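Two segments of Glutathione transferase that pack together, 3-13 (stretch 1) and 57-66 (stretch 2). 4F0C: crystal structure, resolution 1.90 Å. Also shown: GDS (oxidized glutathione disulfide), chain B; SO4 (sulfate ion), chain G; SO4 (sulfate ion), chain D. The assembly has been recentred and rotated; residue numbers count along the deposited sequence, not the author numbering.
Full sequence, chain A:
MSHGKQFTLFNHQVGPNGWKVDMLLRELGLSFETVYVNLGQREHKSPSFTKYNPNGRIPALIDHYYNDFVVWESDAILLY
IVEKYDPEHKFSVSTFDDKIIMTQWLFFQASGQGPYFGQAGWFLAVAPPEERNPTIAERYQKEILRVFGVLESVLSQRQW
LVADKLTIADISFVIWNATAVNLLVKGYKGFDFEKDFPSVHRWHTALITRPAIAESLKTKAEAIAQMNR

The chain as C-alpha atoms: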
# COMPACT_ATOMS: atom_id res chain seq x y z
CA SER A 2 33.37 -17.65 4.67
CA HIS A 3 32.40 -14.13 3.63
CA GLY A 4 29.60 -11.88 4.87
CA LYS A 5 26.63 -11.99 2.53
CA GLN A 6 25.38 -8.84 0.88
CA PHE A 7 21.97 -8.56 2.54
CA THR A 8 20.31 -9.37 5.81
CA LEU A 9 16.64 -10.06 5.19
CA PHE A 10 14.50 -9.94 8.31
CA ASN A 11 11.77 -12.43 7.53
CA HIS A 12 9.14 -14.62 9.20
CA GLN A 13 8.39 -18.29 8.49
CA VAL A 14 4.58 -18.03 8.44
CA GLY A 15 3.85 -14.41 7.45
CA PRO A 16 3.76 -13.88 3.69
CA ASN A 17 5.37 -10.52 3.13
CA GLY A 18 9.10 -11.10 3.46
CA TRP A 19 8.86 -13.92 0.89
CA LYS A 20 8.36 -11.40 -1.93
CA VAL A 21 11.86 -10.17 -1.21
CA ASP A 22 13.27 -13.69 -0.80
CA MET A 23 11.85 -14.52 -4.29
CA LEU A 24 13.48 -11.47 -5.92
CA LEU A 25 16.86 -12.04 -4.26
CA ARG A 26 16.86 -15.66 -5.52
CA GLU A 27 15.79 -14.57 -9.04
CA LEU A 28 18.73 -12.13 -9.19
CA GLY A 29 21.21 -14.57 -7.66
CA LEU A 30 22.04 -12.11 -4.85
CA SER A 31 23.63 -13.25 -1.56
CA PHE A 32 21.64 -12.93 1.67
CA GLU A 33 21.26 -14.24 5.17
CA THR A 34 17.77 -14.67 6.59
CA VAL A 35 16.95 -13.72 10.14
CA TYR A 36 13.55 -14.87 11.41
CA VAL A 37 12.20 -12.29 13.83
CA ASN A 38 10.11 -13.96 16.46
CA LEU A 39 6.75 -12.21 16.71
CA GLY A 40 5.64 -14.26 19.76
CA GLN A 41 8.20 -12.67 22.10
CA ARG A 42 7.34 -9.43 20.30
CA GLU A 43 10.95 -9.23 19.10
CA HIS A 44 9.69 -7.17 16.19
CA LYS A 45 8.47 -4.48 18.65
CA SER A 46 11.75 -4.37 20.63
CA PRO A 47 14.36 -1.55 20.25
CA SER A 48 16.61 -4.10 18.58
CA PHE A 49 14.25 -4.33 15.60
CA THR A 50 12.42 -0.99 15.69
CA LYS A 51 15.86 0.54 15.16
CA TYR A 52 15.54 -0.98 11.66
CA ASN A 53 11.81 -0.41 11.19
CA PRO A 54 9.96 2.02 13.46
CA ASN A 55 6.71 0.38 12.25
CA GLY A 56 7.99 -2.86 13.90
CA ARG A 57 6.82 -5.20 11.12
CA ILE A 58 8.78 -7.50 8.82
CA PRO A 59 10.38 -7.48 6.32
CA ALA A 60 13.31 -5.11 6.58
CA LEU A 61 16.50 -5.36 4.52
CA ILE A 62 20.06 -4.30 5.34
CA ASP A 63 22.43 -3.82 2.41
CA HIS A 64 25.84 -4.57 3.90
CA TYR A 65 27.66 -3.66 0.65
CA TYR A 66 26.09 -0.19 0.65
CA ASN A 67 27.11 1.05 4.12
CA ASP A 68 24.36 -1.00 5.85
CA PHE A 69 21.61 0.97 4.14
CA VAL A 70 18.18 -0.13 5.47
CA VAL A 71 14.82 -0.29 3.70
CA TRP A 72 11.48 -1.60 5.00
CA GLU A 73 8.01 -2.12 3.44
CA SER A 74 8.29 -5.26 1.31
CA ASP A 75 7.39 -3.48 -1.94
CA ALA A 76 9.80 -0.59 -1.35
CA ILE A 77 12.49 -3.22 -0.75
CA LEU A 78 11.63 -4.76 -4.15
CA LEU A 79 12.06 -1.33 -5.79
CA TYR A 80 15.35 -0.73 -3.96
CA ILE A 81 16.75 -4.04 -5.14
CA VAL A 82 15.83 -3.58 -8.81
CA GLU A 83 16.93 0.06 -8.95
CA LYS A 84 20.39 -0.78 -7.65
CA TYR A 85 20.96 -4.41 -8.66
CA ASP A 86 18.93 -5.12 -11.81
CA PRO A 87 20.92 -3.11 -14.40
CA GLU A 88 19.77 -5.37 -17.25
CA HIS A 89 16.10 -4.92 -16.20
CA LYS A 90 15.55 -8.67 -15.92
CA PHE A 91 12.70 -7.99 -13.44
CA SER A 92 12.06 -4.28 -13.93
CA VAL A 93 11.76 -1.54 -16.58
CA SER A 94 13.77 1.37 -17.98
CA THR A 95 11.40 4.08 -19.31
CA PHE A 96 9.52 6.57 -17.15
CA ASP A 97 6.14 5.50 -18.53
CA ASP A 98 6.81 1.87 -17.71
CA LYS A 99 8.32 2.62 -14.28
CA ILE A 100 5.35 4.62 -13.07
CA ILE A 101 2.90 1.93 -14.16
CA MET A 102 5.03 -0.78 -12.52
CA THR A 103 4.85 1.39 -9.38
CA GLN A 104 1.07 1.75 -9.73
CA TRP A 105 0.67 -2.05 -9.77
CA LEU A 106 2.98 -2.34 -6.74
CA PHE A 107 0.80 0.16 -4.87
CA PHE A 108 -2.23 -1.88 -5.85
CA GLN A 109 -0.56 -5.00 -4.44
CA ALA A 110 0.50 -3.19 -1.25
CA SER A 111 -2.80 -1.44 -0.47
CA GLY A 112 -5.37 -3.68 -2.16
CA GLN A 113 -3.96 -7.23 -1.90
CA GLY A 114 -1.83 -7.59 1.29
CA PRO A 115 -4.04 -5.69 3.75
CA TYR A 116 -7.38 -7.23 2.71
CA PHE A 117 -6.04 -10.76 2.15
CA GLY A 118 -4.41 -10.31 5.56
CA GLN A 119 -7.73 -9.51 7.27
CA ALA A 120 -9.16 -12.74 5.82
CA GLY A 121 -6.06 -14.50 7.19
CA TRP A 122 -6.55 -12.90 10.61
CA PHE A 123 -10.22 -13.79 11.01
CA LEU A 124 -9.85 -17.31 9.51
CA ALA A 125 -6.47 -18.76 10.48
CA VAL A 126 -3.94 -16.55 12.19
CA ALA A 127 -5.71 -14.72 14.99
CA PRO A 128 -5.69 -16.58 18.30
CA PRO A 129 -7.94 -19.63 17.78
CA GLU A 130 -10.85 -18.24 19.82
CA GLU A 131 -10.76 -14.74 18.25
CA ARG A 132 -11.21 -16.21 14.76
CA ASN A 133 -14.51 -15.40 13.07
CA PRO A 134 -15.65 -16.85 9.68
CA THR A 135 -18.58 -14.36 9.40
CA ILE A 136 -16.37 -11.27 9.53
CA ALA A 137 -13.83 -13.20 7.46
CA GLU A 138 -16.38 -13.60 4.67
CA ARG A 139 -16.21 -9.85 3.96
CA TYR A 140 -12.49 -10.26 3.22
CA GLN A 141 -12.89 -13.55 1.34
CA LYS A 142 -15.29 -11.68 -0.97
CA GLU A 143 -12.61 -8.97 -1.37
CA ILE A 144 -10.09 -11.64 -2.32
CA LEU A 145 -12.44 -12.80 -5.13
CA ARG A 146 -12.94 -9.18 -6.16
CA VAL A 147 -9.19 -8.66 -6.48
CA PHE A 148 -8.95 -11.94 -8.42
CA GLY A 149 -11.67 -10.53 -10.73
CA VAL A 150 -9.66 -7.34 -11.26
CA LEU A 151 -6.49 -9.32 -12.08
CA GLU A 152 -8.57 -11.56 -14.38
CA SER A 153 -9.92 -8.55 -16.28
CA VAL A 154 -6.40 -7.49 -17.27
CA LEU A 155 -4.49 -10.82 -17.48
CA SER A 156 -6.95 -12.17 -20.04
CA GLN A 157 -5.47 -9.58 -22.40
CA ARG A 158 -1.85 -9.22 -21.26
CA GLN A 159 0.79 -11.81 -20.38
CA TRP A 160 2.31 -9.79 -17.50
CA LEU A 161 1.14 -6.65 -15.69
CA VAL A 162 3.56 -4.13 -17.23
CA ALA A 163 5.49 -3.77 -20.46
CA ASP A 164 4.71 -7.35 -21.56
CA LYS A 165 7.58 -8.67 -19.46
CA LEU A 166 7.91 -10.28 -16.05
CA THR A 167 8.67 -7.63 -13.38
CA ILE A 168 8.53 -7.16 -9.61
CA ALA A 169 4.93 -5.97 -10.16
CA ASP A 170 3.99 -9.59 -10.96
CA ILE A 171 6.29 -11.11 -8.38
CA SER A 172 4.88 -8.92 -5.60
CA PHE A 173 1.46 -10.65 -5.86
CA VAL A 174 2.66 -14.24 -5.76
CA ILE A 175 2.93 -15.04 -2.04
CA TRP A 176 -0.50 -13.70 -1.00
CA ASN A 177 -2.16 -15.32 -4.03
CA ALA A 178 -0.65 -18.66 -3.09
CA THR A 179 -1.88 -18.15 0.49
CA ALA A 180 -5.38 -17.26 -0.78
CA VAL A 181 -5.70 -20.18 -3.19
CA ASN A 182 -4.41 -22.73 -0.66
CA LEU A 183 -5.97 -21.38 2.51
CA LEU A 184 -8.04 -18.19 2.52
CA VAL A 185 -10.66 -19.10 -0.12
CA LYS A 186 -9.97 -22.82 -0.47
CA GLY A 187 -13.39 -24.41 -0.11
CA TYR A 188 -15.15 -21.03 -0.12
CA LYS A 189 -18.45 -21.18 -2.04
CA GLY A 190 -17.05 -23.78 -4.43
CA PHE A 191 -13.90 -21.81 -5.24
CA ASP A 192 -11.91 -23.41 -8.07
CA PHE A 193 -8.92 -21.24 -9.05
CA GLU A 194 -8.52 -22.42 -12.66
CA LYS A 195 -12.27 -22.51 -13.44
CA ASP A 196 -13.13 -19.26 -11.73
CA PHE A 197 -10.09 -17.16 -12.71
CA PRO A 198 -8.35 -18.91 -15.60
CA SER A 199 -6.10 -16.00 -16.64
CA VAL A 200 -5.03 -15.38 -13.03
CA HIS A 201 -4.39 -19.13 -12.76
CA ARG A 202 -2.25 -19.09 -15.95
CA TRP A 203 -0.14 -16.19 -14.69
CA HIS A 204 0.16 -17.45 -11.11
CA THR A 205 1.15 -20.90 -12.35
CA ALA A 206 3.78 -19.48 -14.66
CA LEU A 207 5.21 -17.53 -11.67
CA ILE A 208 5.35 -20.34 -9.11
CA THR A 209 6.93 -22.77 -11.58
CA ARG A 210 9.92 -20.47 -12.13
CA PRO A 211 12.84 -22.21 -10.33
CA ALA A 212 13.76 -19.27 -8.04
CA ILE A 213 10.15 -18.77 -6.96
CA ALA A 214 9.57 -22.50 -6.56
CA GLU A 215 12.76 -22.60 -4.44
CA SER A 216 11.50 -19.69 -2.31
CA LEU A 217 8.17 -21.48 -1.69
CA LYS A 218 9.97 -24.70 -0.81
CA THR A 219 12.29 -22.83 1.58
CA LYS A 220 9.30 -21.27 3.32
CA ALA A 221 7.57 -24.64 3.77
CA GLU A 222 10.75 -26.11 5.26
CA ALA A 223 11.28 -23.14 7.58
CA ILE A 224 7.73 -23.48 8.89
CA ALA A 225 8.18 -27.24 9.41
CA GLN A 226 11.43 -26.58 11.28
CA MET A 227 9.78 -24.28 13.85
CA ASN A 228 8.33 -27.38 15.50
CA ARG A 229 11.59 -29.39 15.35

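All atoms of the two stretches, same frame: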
# COMPACT_ATOMS: atom_id res chain seq x y z
N HIS A 3 32.46 -15.56 3.87
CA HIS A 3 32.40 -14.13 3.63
C HIS A 3 30.99 -13.66 3.93
O HIS A 3 30.02 -14.31 3.56
CB HIS A 3 32.76 -13.82 2.17
CG HIS A 3 34.08 -14.40 1.75
ND1 HIS A 3 35.26 -13.68 1.80
CD2 HIS A 3 34.42 -15.63 1.31
CE1 HIS A 3 36.27 -14.45 1.42
NE2 HIS A 3 35.79 -15.64 1.11
N GLY A 4 30.88 -12.51 4.60
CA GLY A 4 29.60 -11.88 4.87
C GLY A 4 28.79 -11.67 3.61
O GLY A 4 29.28 -11.14 2.60
N LYS A 5 27.52 -12.08 3.67
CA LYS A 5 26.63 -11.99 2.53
C LYS A 5 26.21 -10.54 2.34
O LYS A 5 26.37 -9.72 3.25
CB LYS A 5 25.43 -12.89 2.75
CG LYS A 5 25.82 -14.38 2.87
CD LYS A 5 24.56 -15.29 2.88
CE LYS A 5 24.93 -16.80 2.79
NZ LYS A 5 23.65 -17.56 2.54
N GLN A 6 25.70 -10.22 1.15
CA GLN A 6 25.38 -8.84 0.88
C GLN A 6 24.26 -8.29 1.75
O GLN A 6 24.36 -7.18 2.24
CB GLN A 6 25.00 -8.61 -0.59
CG GLN A 6 24.62 -7.12 -0.85
CD GLN A 6 24.69 -6.74 -2.32
OE1 GLN A 6 24.84 -7.61 -3.18
NE2 GLN A 6 24.57 -5.44 -2.61
N PHE A 7 23.17 -9.05 1.89
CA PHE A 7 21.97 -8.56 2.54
C PHE A 7 21.64 -9.36 3.77
O PHE A 7 21.91 -10.57 3.82
CB PHE A 7 20.76 -8.66 1.58
CG PHE A 7 20.93 -7.87 0.30
CD1 PHE A 7 20.78 -6.48 0.30
CD2 PHE A 7 21.26 -8.52 -0.89
CE1 PHE A 7 20.91 -5.74 -0.91
CE2 PHE A 7 21.40 -7.82 -2.07
CZ PHE A 7 21.24 -6.41 -2.09
N THR A 8 21.07 -8.68 4.76
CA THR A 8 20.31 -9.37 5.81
C THR A 8 18.85 -9.10 5.52
O THR A 8 18.42 -7.92 5.43
CB THR A 8 20.63 -8.87 7.23
OG1 THR A 8 21.99 -9.14 7.52
CG2 THR A 8 19.75 -9.57 8.28
N LEU A 9 18.08 -10.17 5.34
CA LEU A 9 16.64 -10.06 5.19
C LEU A 9 15.98 -10.48 6.50
O LEU A 9 16.10 -11.63 6.91
CB LEU A 9 16.12 -10.96 4.05
CG LEU A 9 14.59 -11.04 3.88
CD1 LEU A 9 13.93 -9.67 3.62
CD2 LEU A 9 14.20 -12.05 2.75
N PHE A 10 15.28 -9.57 7.15
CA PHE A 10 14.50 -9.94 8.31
C PHE A 10 13.16 -10.45 7.79
O PHE A 10 12.43 -9.75 7.09
CB PHE A 10 14.31 -8.74 9.26
CG PHE A 10 15.60 -8.25 9.88
CD1 PHE A 10 16.15 -8.91 10.98
CD2 PHE A 10 16.27 -7.15 9.36
CE1 PHE A 10 17.32 -8.46 11.57
CE2 PHE A 10 17.45 -6.68 9.96
CZ PHE A 10 17.98 -7.36 11.05
N ASN A 11 12.89 -11.72 8.10
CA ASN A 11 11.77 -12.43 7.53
C ASN A 11 10.96 -13.08 8.65
O ASN A 11 11.28 -12.95 9.84
CB ASN A 11 12.33 -13.47 6.52
CG ASN A 11 11.31 -13.86 5.44
OD1 ASN A 11 10.15 -13.48 5.49
ND2 ASN A 11 11.76 -14.63 4.45
N HIS A 12 9.90 -13.79 8.27
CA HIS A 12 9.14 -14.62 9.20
C HIS A 12 8.73 -15.88 8.43
O HIS A 12 8.48 -15.81 7.22
CB HIS A 12 7.88 -13.90 9.71
CG HIS A 12 7.22 -14.60 10.85
ND1 HIS A 12 6.03 -15.29 10.72
CD2 HIS A 12 7.61 -14.77 12.14
CE1 HIS A 12 5.70 -15.84 11.88
NE2 HIS A 12 6.64 -15.54 12.76
N GLN A 13 8.67 -17.02 9.13
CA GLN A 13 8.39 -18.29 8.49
C GLN A 13 6.94 -18.37 7.98
O GLN A 13 6.69 -18.86 6.88
CB GLN A 13 8.69 -19.47 9.44
CG GLN A 13 10.15 -19.56 9.92
CD GLN A 13 10.36 -18.90 11.28
OE1 GLN A 13 9.71 -17.91 11.63
NE2 GLN A 13 11.27 -19.46 12.07
N ARG A 57 7.37 -4.08 11.90
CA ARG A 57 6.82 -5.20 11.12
C ARG A 57 7.89 -5.68 10.14
O ARG A 57 8.76 -4.92 9.74
CB ARG A 57 5.54 -4.78 10.37
CG ARG A 57 4.40 -4.36 11.30
CD ARG A 57 3.11 -4.08 10.47
NE ARG A 57 2.17 -5.20 10.48
CZ ARG A 57 1.05 -5.27 9.74
NH1 ARG A 57 0.76 -4.29 8.90
NH2 ARG A 57 0.25 -6.32 9.83
N ILE A 58 7.85 -6.97 9.81
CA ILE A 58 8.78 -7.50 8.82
C ILE A 58 8.12 -7.48 7.43
O ILE A 58 6.89 -7.55 7.33
CB ILE A 58 9.28 -8.94 9.22
CG1 ILE A 58 8.16 -9.95 9.07
CG2 ILE A 58 9.88 -8.95 10.63
CD1 ILE A 58 8.20 -10.65 7.74
N PRO A 59 8.91 -7.42 6.35
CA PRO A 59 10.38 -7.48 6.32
C PRO A 59 11.10 -6.13 6.48
O PRO A 59 10.51 -5.04 6.38
CB PRO A 59 10.67 -8.00 4.92
CG PRO A 59 9.56 -7.36 4.10
CD PRO A 59 8.34 -7.51 4.99
N ALA A 60 12.40 -6.24 6.73
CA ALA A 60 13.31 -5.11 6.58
C ALA A 60 14.56 -5.72 5.96
O ALA A 60 14.82 -6.92 6.13
CB ALA A 60 13.64 -4.45 7.95
N LEU A 61 15.32 -4.89 5.26
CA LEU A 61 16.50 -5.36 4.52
C LEU A 61 17.68 -4.47 4.88
O LEU A 61 17.55 -3.25 4.88
CB LEU A 61 16.26 -5.22 3.01
CG LEU A 61 17.43 -5.67 2.11
CD1 LEU A 61 17.26 -7.13 1.80
CD2 LEU A 61 17.48 -4.85 0.80
N ILE A 62 18.82 -5.08 5.21
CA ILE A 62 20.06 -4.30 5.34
C ILE A 62 20.99 -4.64 4.20
O ILE A 62 21.25 -5.82 3.95
CB ILE A 62 20.84 -4.64 6.63
CG1 ILE A 62 19.94 -4.50 7.86
CG2 ILE A 62 22.10 -3.72 6.76
CD1 ILE A 62 20.58 -5.08 9.09
N ASP A 63 21.47 -3.62 3.49
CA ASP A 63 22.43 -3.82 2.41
C ASP A 63 23.86 -3.59 2.94
O ASP A 63 24.36 -2.46 3.06
CB ASP A 63 22.09 -2.90 1.23
CG ASP A 63 22.95 -3.14 0.00
OD1 ASP A 63 24.00 -3.86 0.08
OD2 ASP A 63 22.58 -2.55 -1.05
N HIS A 64 24.52 -4.68 3.30
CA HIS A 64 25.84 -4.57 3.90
C HIS A 64 26.90 -4.02 2.94
O HIS A 64 27.95 -3.56 3.39
CB HIS A 64 26.27 -5.92 4.49
CG HIS A 64 25.32 -6.46 5.52
ND1 HIS A 64 25.08 -5.80 6.71
CD2 HIS A 64 24.58 -7.59 5.55
CE1 HIS A 64 24.21 -6.51 7.42
NE2 HIS A 64 23.91 -7.61 6.75
N TYR A 65 26.66 -4.10 1.63
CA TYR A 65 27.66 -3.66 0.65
C TYR A 65 27.37 -2.22 0.23
O TYR A 65 28.02 -1.67 -0.65
CB TYR A 65 27.66 -4.56 -0.60
CG TYR A 65 28.02 -6.03 -0.37
CD1 TYR A 65 28.37 -6.52 0.89
CD2 TYR A 65 28.05 -6.93 -1.46
CE1 TYR A 65 28.70 -7.90 1.07
CE2 TYR A 65 28.37 -8.27 -1.29
CZ TYR A 65 28.68 -8.76 -0.04
OH TYR A 65 28.98 -10.11 0.09
N TYR A 66 26.38 -1.61 0.87
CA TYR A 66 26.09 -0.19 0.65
C TYR A 66 25.98 0.52 2.00
O TYR A 66 24.96 1.13 2.30
CB TYR A 66 24.80 -0.06 -0.16
CG TYR A 66 24.49 1.34 -0.68
CD1 TYR A 66 25.45 2.06 -1.39
CD2 TYR A 66 23.24 1.92 -0.46
CE1 TYR A 66 25.16 3.35 -1.89
CE2 TYR A 66 22.94 3.19 -0.95
CZ TYR A 66 23.91 3.90 -1.67
OH TYR A 66 23.62 5.17 -2.16
N1 GDS B . 2.84 -3.32 4.26
CA1 GDS B . 3.84 -4.16 5.01
C1 GDS B . 4.87 -4.84 4.02
OE1 GDS B . 4.48 -5.19 2.87
OE2 GDS B . 6.07 -4.91 4.42
CB1 GDS B . 3.15 -5.29 5.86
CG1 GDS B . 4.20 -6.14 6.62
CD1 GDS B . 3.48 -7.08 7.54
O1 GDS B . 2.27 -7.18 7.63
N2 GDS B . 4.32 -7.86 8.29
CA2 GDS B . 3.80 -8.83 9.28
C2 GDS B . 4.30 -8.49 10.66
O2 GDS B . 5.48 -8.15 10.82
CB2 GDS B . 4.34 -10.25 9.00
SG2 GDS B . 3.56 -10.93 7.51
N3 GDS B . 3.43 -8.66 11.68
CA3 GDS B . 3.87 -8.39 13.02
C3 GDS B . 2.84 -7.55 13.77
OE3 GDS B . 2.96 -7.44 15.01
OE4 GDS B . 1.99 -6.98 13.06
N4 GDS B . -0.35 -7.79 6.66
CA4 GDS B . -1.14 -6.91 5.78
C4 GDS B . -0.31 -6.62 4.50
OE5 GDS B . 0.48 -7.50 4.08
OE6 GDS B . -0.52 -5.51 3.96
C5 GDS B . -0.95 -8.73 7.44
O5 GDS B . -2.17 -8.93 7.47
CA5 GDS B . -0.06 -9.61 8.31
N5 GDS B . -0.79 -10.06 9.53
CB5 GDS B . 0.37 -10.81 7.46
SG5 GDS B . 1.73 -11.73 8.29
CA6 GDS B . -1.26 -7.95 13.04
C6 GDS B . -2.84 -7.82 13.01
OE7 GDS B . -3.42 -7.39 14.04
OE8 GDS B . -3.41 -8.14 11.95
N6 GDS B . -0.71 -7.10 14.10
CB6 GDS B . -0.93 -9.45 13.24
CG6 GDS B . -1.14 -10.28 11.96
CD6 GDS B . -0.30 -9.75 10.81
O6 GDS B . 0.76 -9.11 10.93
S SO4 G . 5.77 -16.72 15.79
O1 SO4 G . 4.83 -15.60 15.69
O2 SO4 G . 5.81 -17.19 17.17
O3 SO4 G . 5.31 -17.80 14.92
O4 SO4 G . 7.10 -16.29 15.38
S SO4 D . 21.59 -18.05 5.94
O1 SO4 D . 20.28 -17.40 5.98
O2 SO4 D . 21.95 -18.36 7.31
O3 SO4 D . 21.49 -19.28 5.16
O4 SO4 D . 22.64 -17.22 5.35

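The contact is an antiparallel pairing of two neighbouring strands, 7-11 and the one that runs through Leu-61 and Ile-62 to Asp-63, fastened at one end by polar side chains and a tyrosine ring from a turn, and packed at the other by Ile-58 and Pro-59.

The strand directions lie 170° apart, so the backbone can follow the usual antiparallel alternation. At the hydrogen-bonded pair Thr-8 and Ile-62 the bonds run both ways: Thr-8 N gives to Ile-62 O at 3.0 Å, and Ile-62 N gives to Thr-8 O at 2.9 Å. The same two carbonyls also receive CA-H...O contacts, from Phe-7 CA to Ile-62 O at 3.2 Å and from Leu-61 CA to Thr-8 O at 3.3 Å, so the non-hydrogen-bonded positions also contribute to the seam. Further along, Phe-10 N donates to Ala-60 O at 2.9 Å, while Phe-10 O instead receives a CA-H...O contact from Pro-59 CA at 3.2 Å; the peptide bond before Pro-59 is cis.

Alternation sorts the side chains. Phe-7, Leu-9, Leu-61 and Asp-63 share one face, where Phe-7 CD1 meets Leu-61 CD2 at 3.7 Å diagonally across the strands, and Leu-9 CD1 reaches Pro-59 CB at 3.9 Å. Thr-8, Phe-10, Ala-60 and Ile-62 occupy the other. There the small side chain of Ala-60 lies beside a large ring, with Phe-10 CD2 4.0 Å from Ala-60 CB, and Ile-62 CD1 approaches the edge of that ring, 3.6 Å from Phe-10 CE2.

A type I turn begins at Asp-63 and runs to Tyr-66; it brings several groups back to stretch 1. His-64 bonds with both backbone and side chain: its N donates to Gln-6 O at 2.7 Å, and its NE2 donates to Thr-8 OG1 at 2.6 Å. The turn's first residue serves both sides through one carboxylate oxygen, Asp-63 OD1 accepting from Gln-6 NE2 at 3.2 Å and from Tyr-65 N at 3.1 Å. Tyr-65 lays its ring face over Gln-6 CA, which sits 3.5 Å from the ring centroid and 15° off the normal, while Tyr-65 OH donates to Gly-4 O at 2.7 Å. One aromatic residue thus covers backbone and bonds to it, even at an exposed margin.

At the opposite end, Ile-58 points toward stretch 1 and its CD1 packs 3.8 Å from His-12 CB. Its backbone pairs with the glutathione disulfide: Ile-58 N donates to GDS O2 and Ile-58 O accepts from GDS N2, both at 2.8 Å.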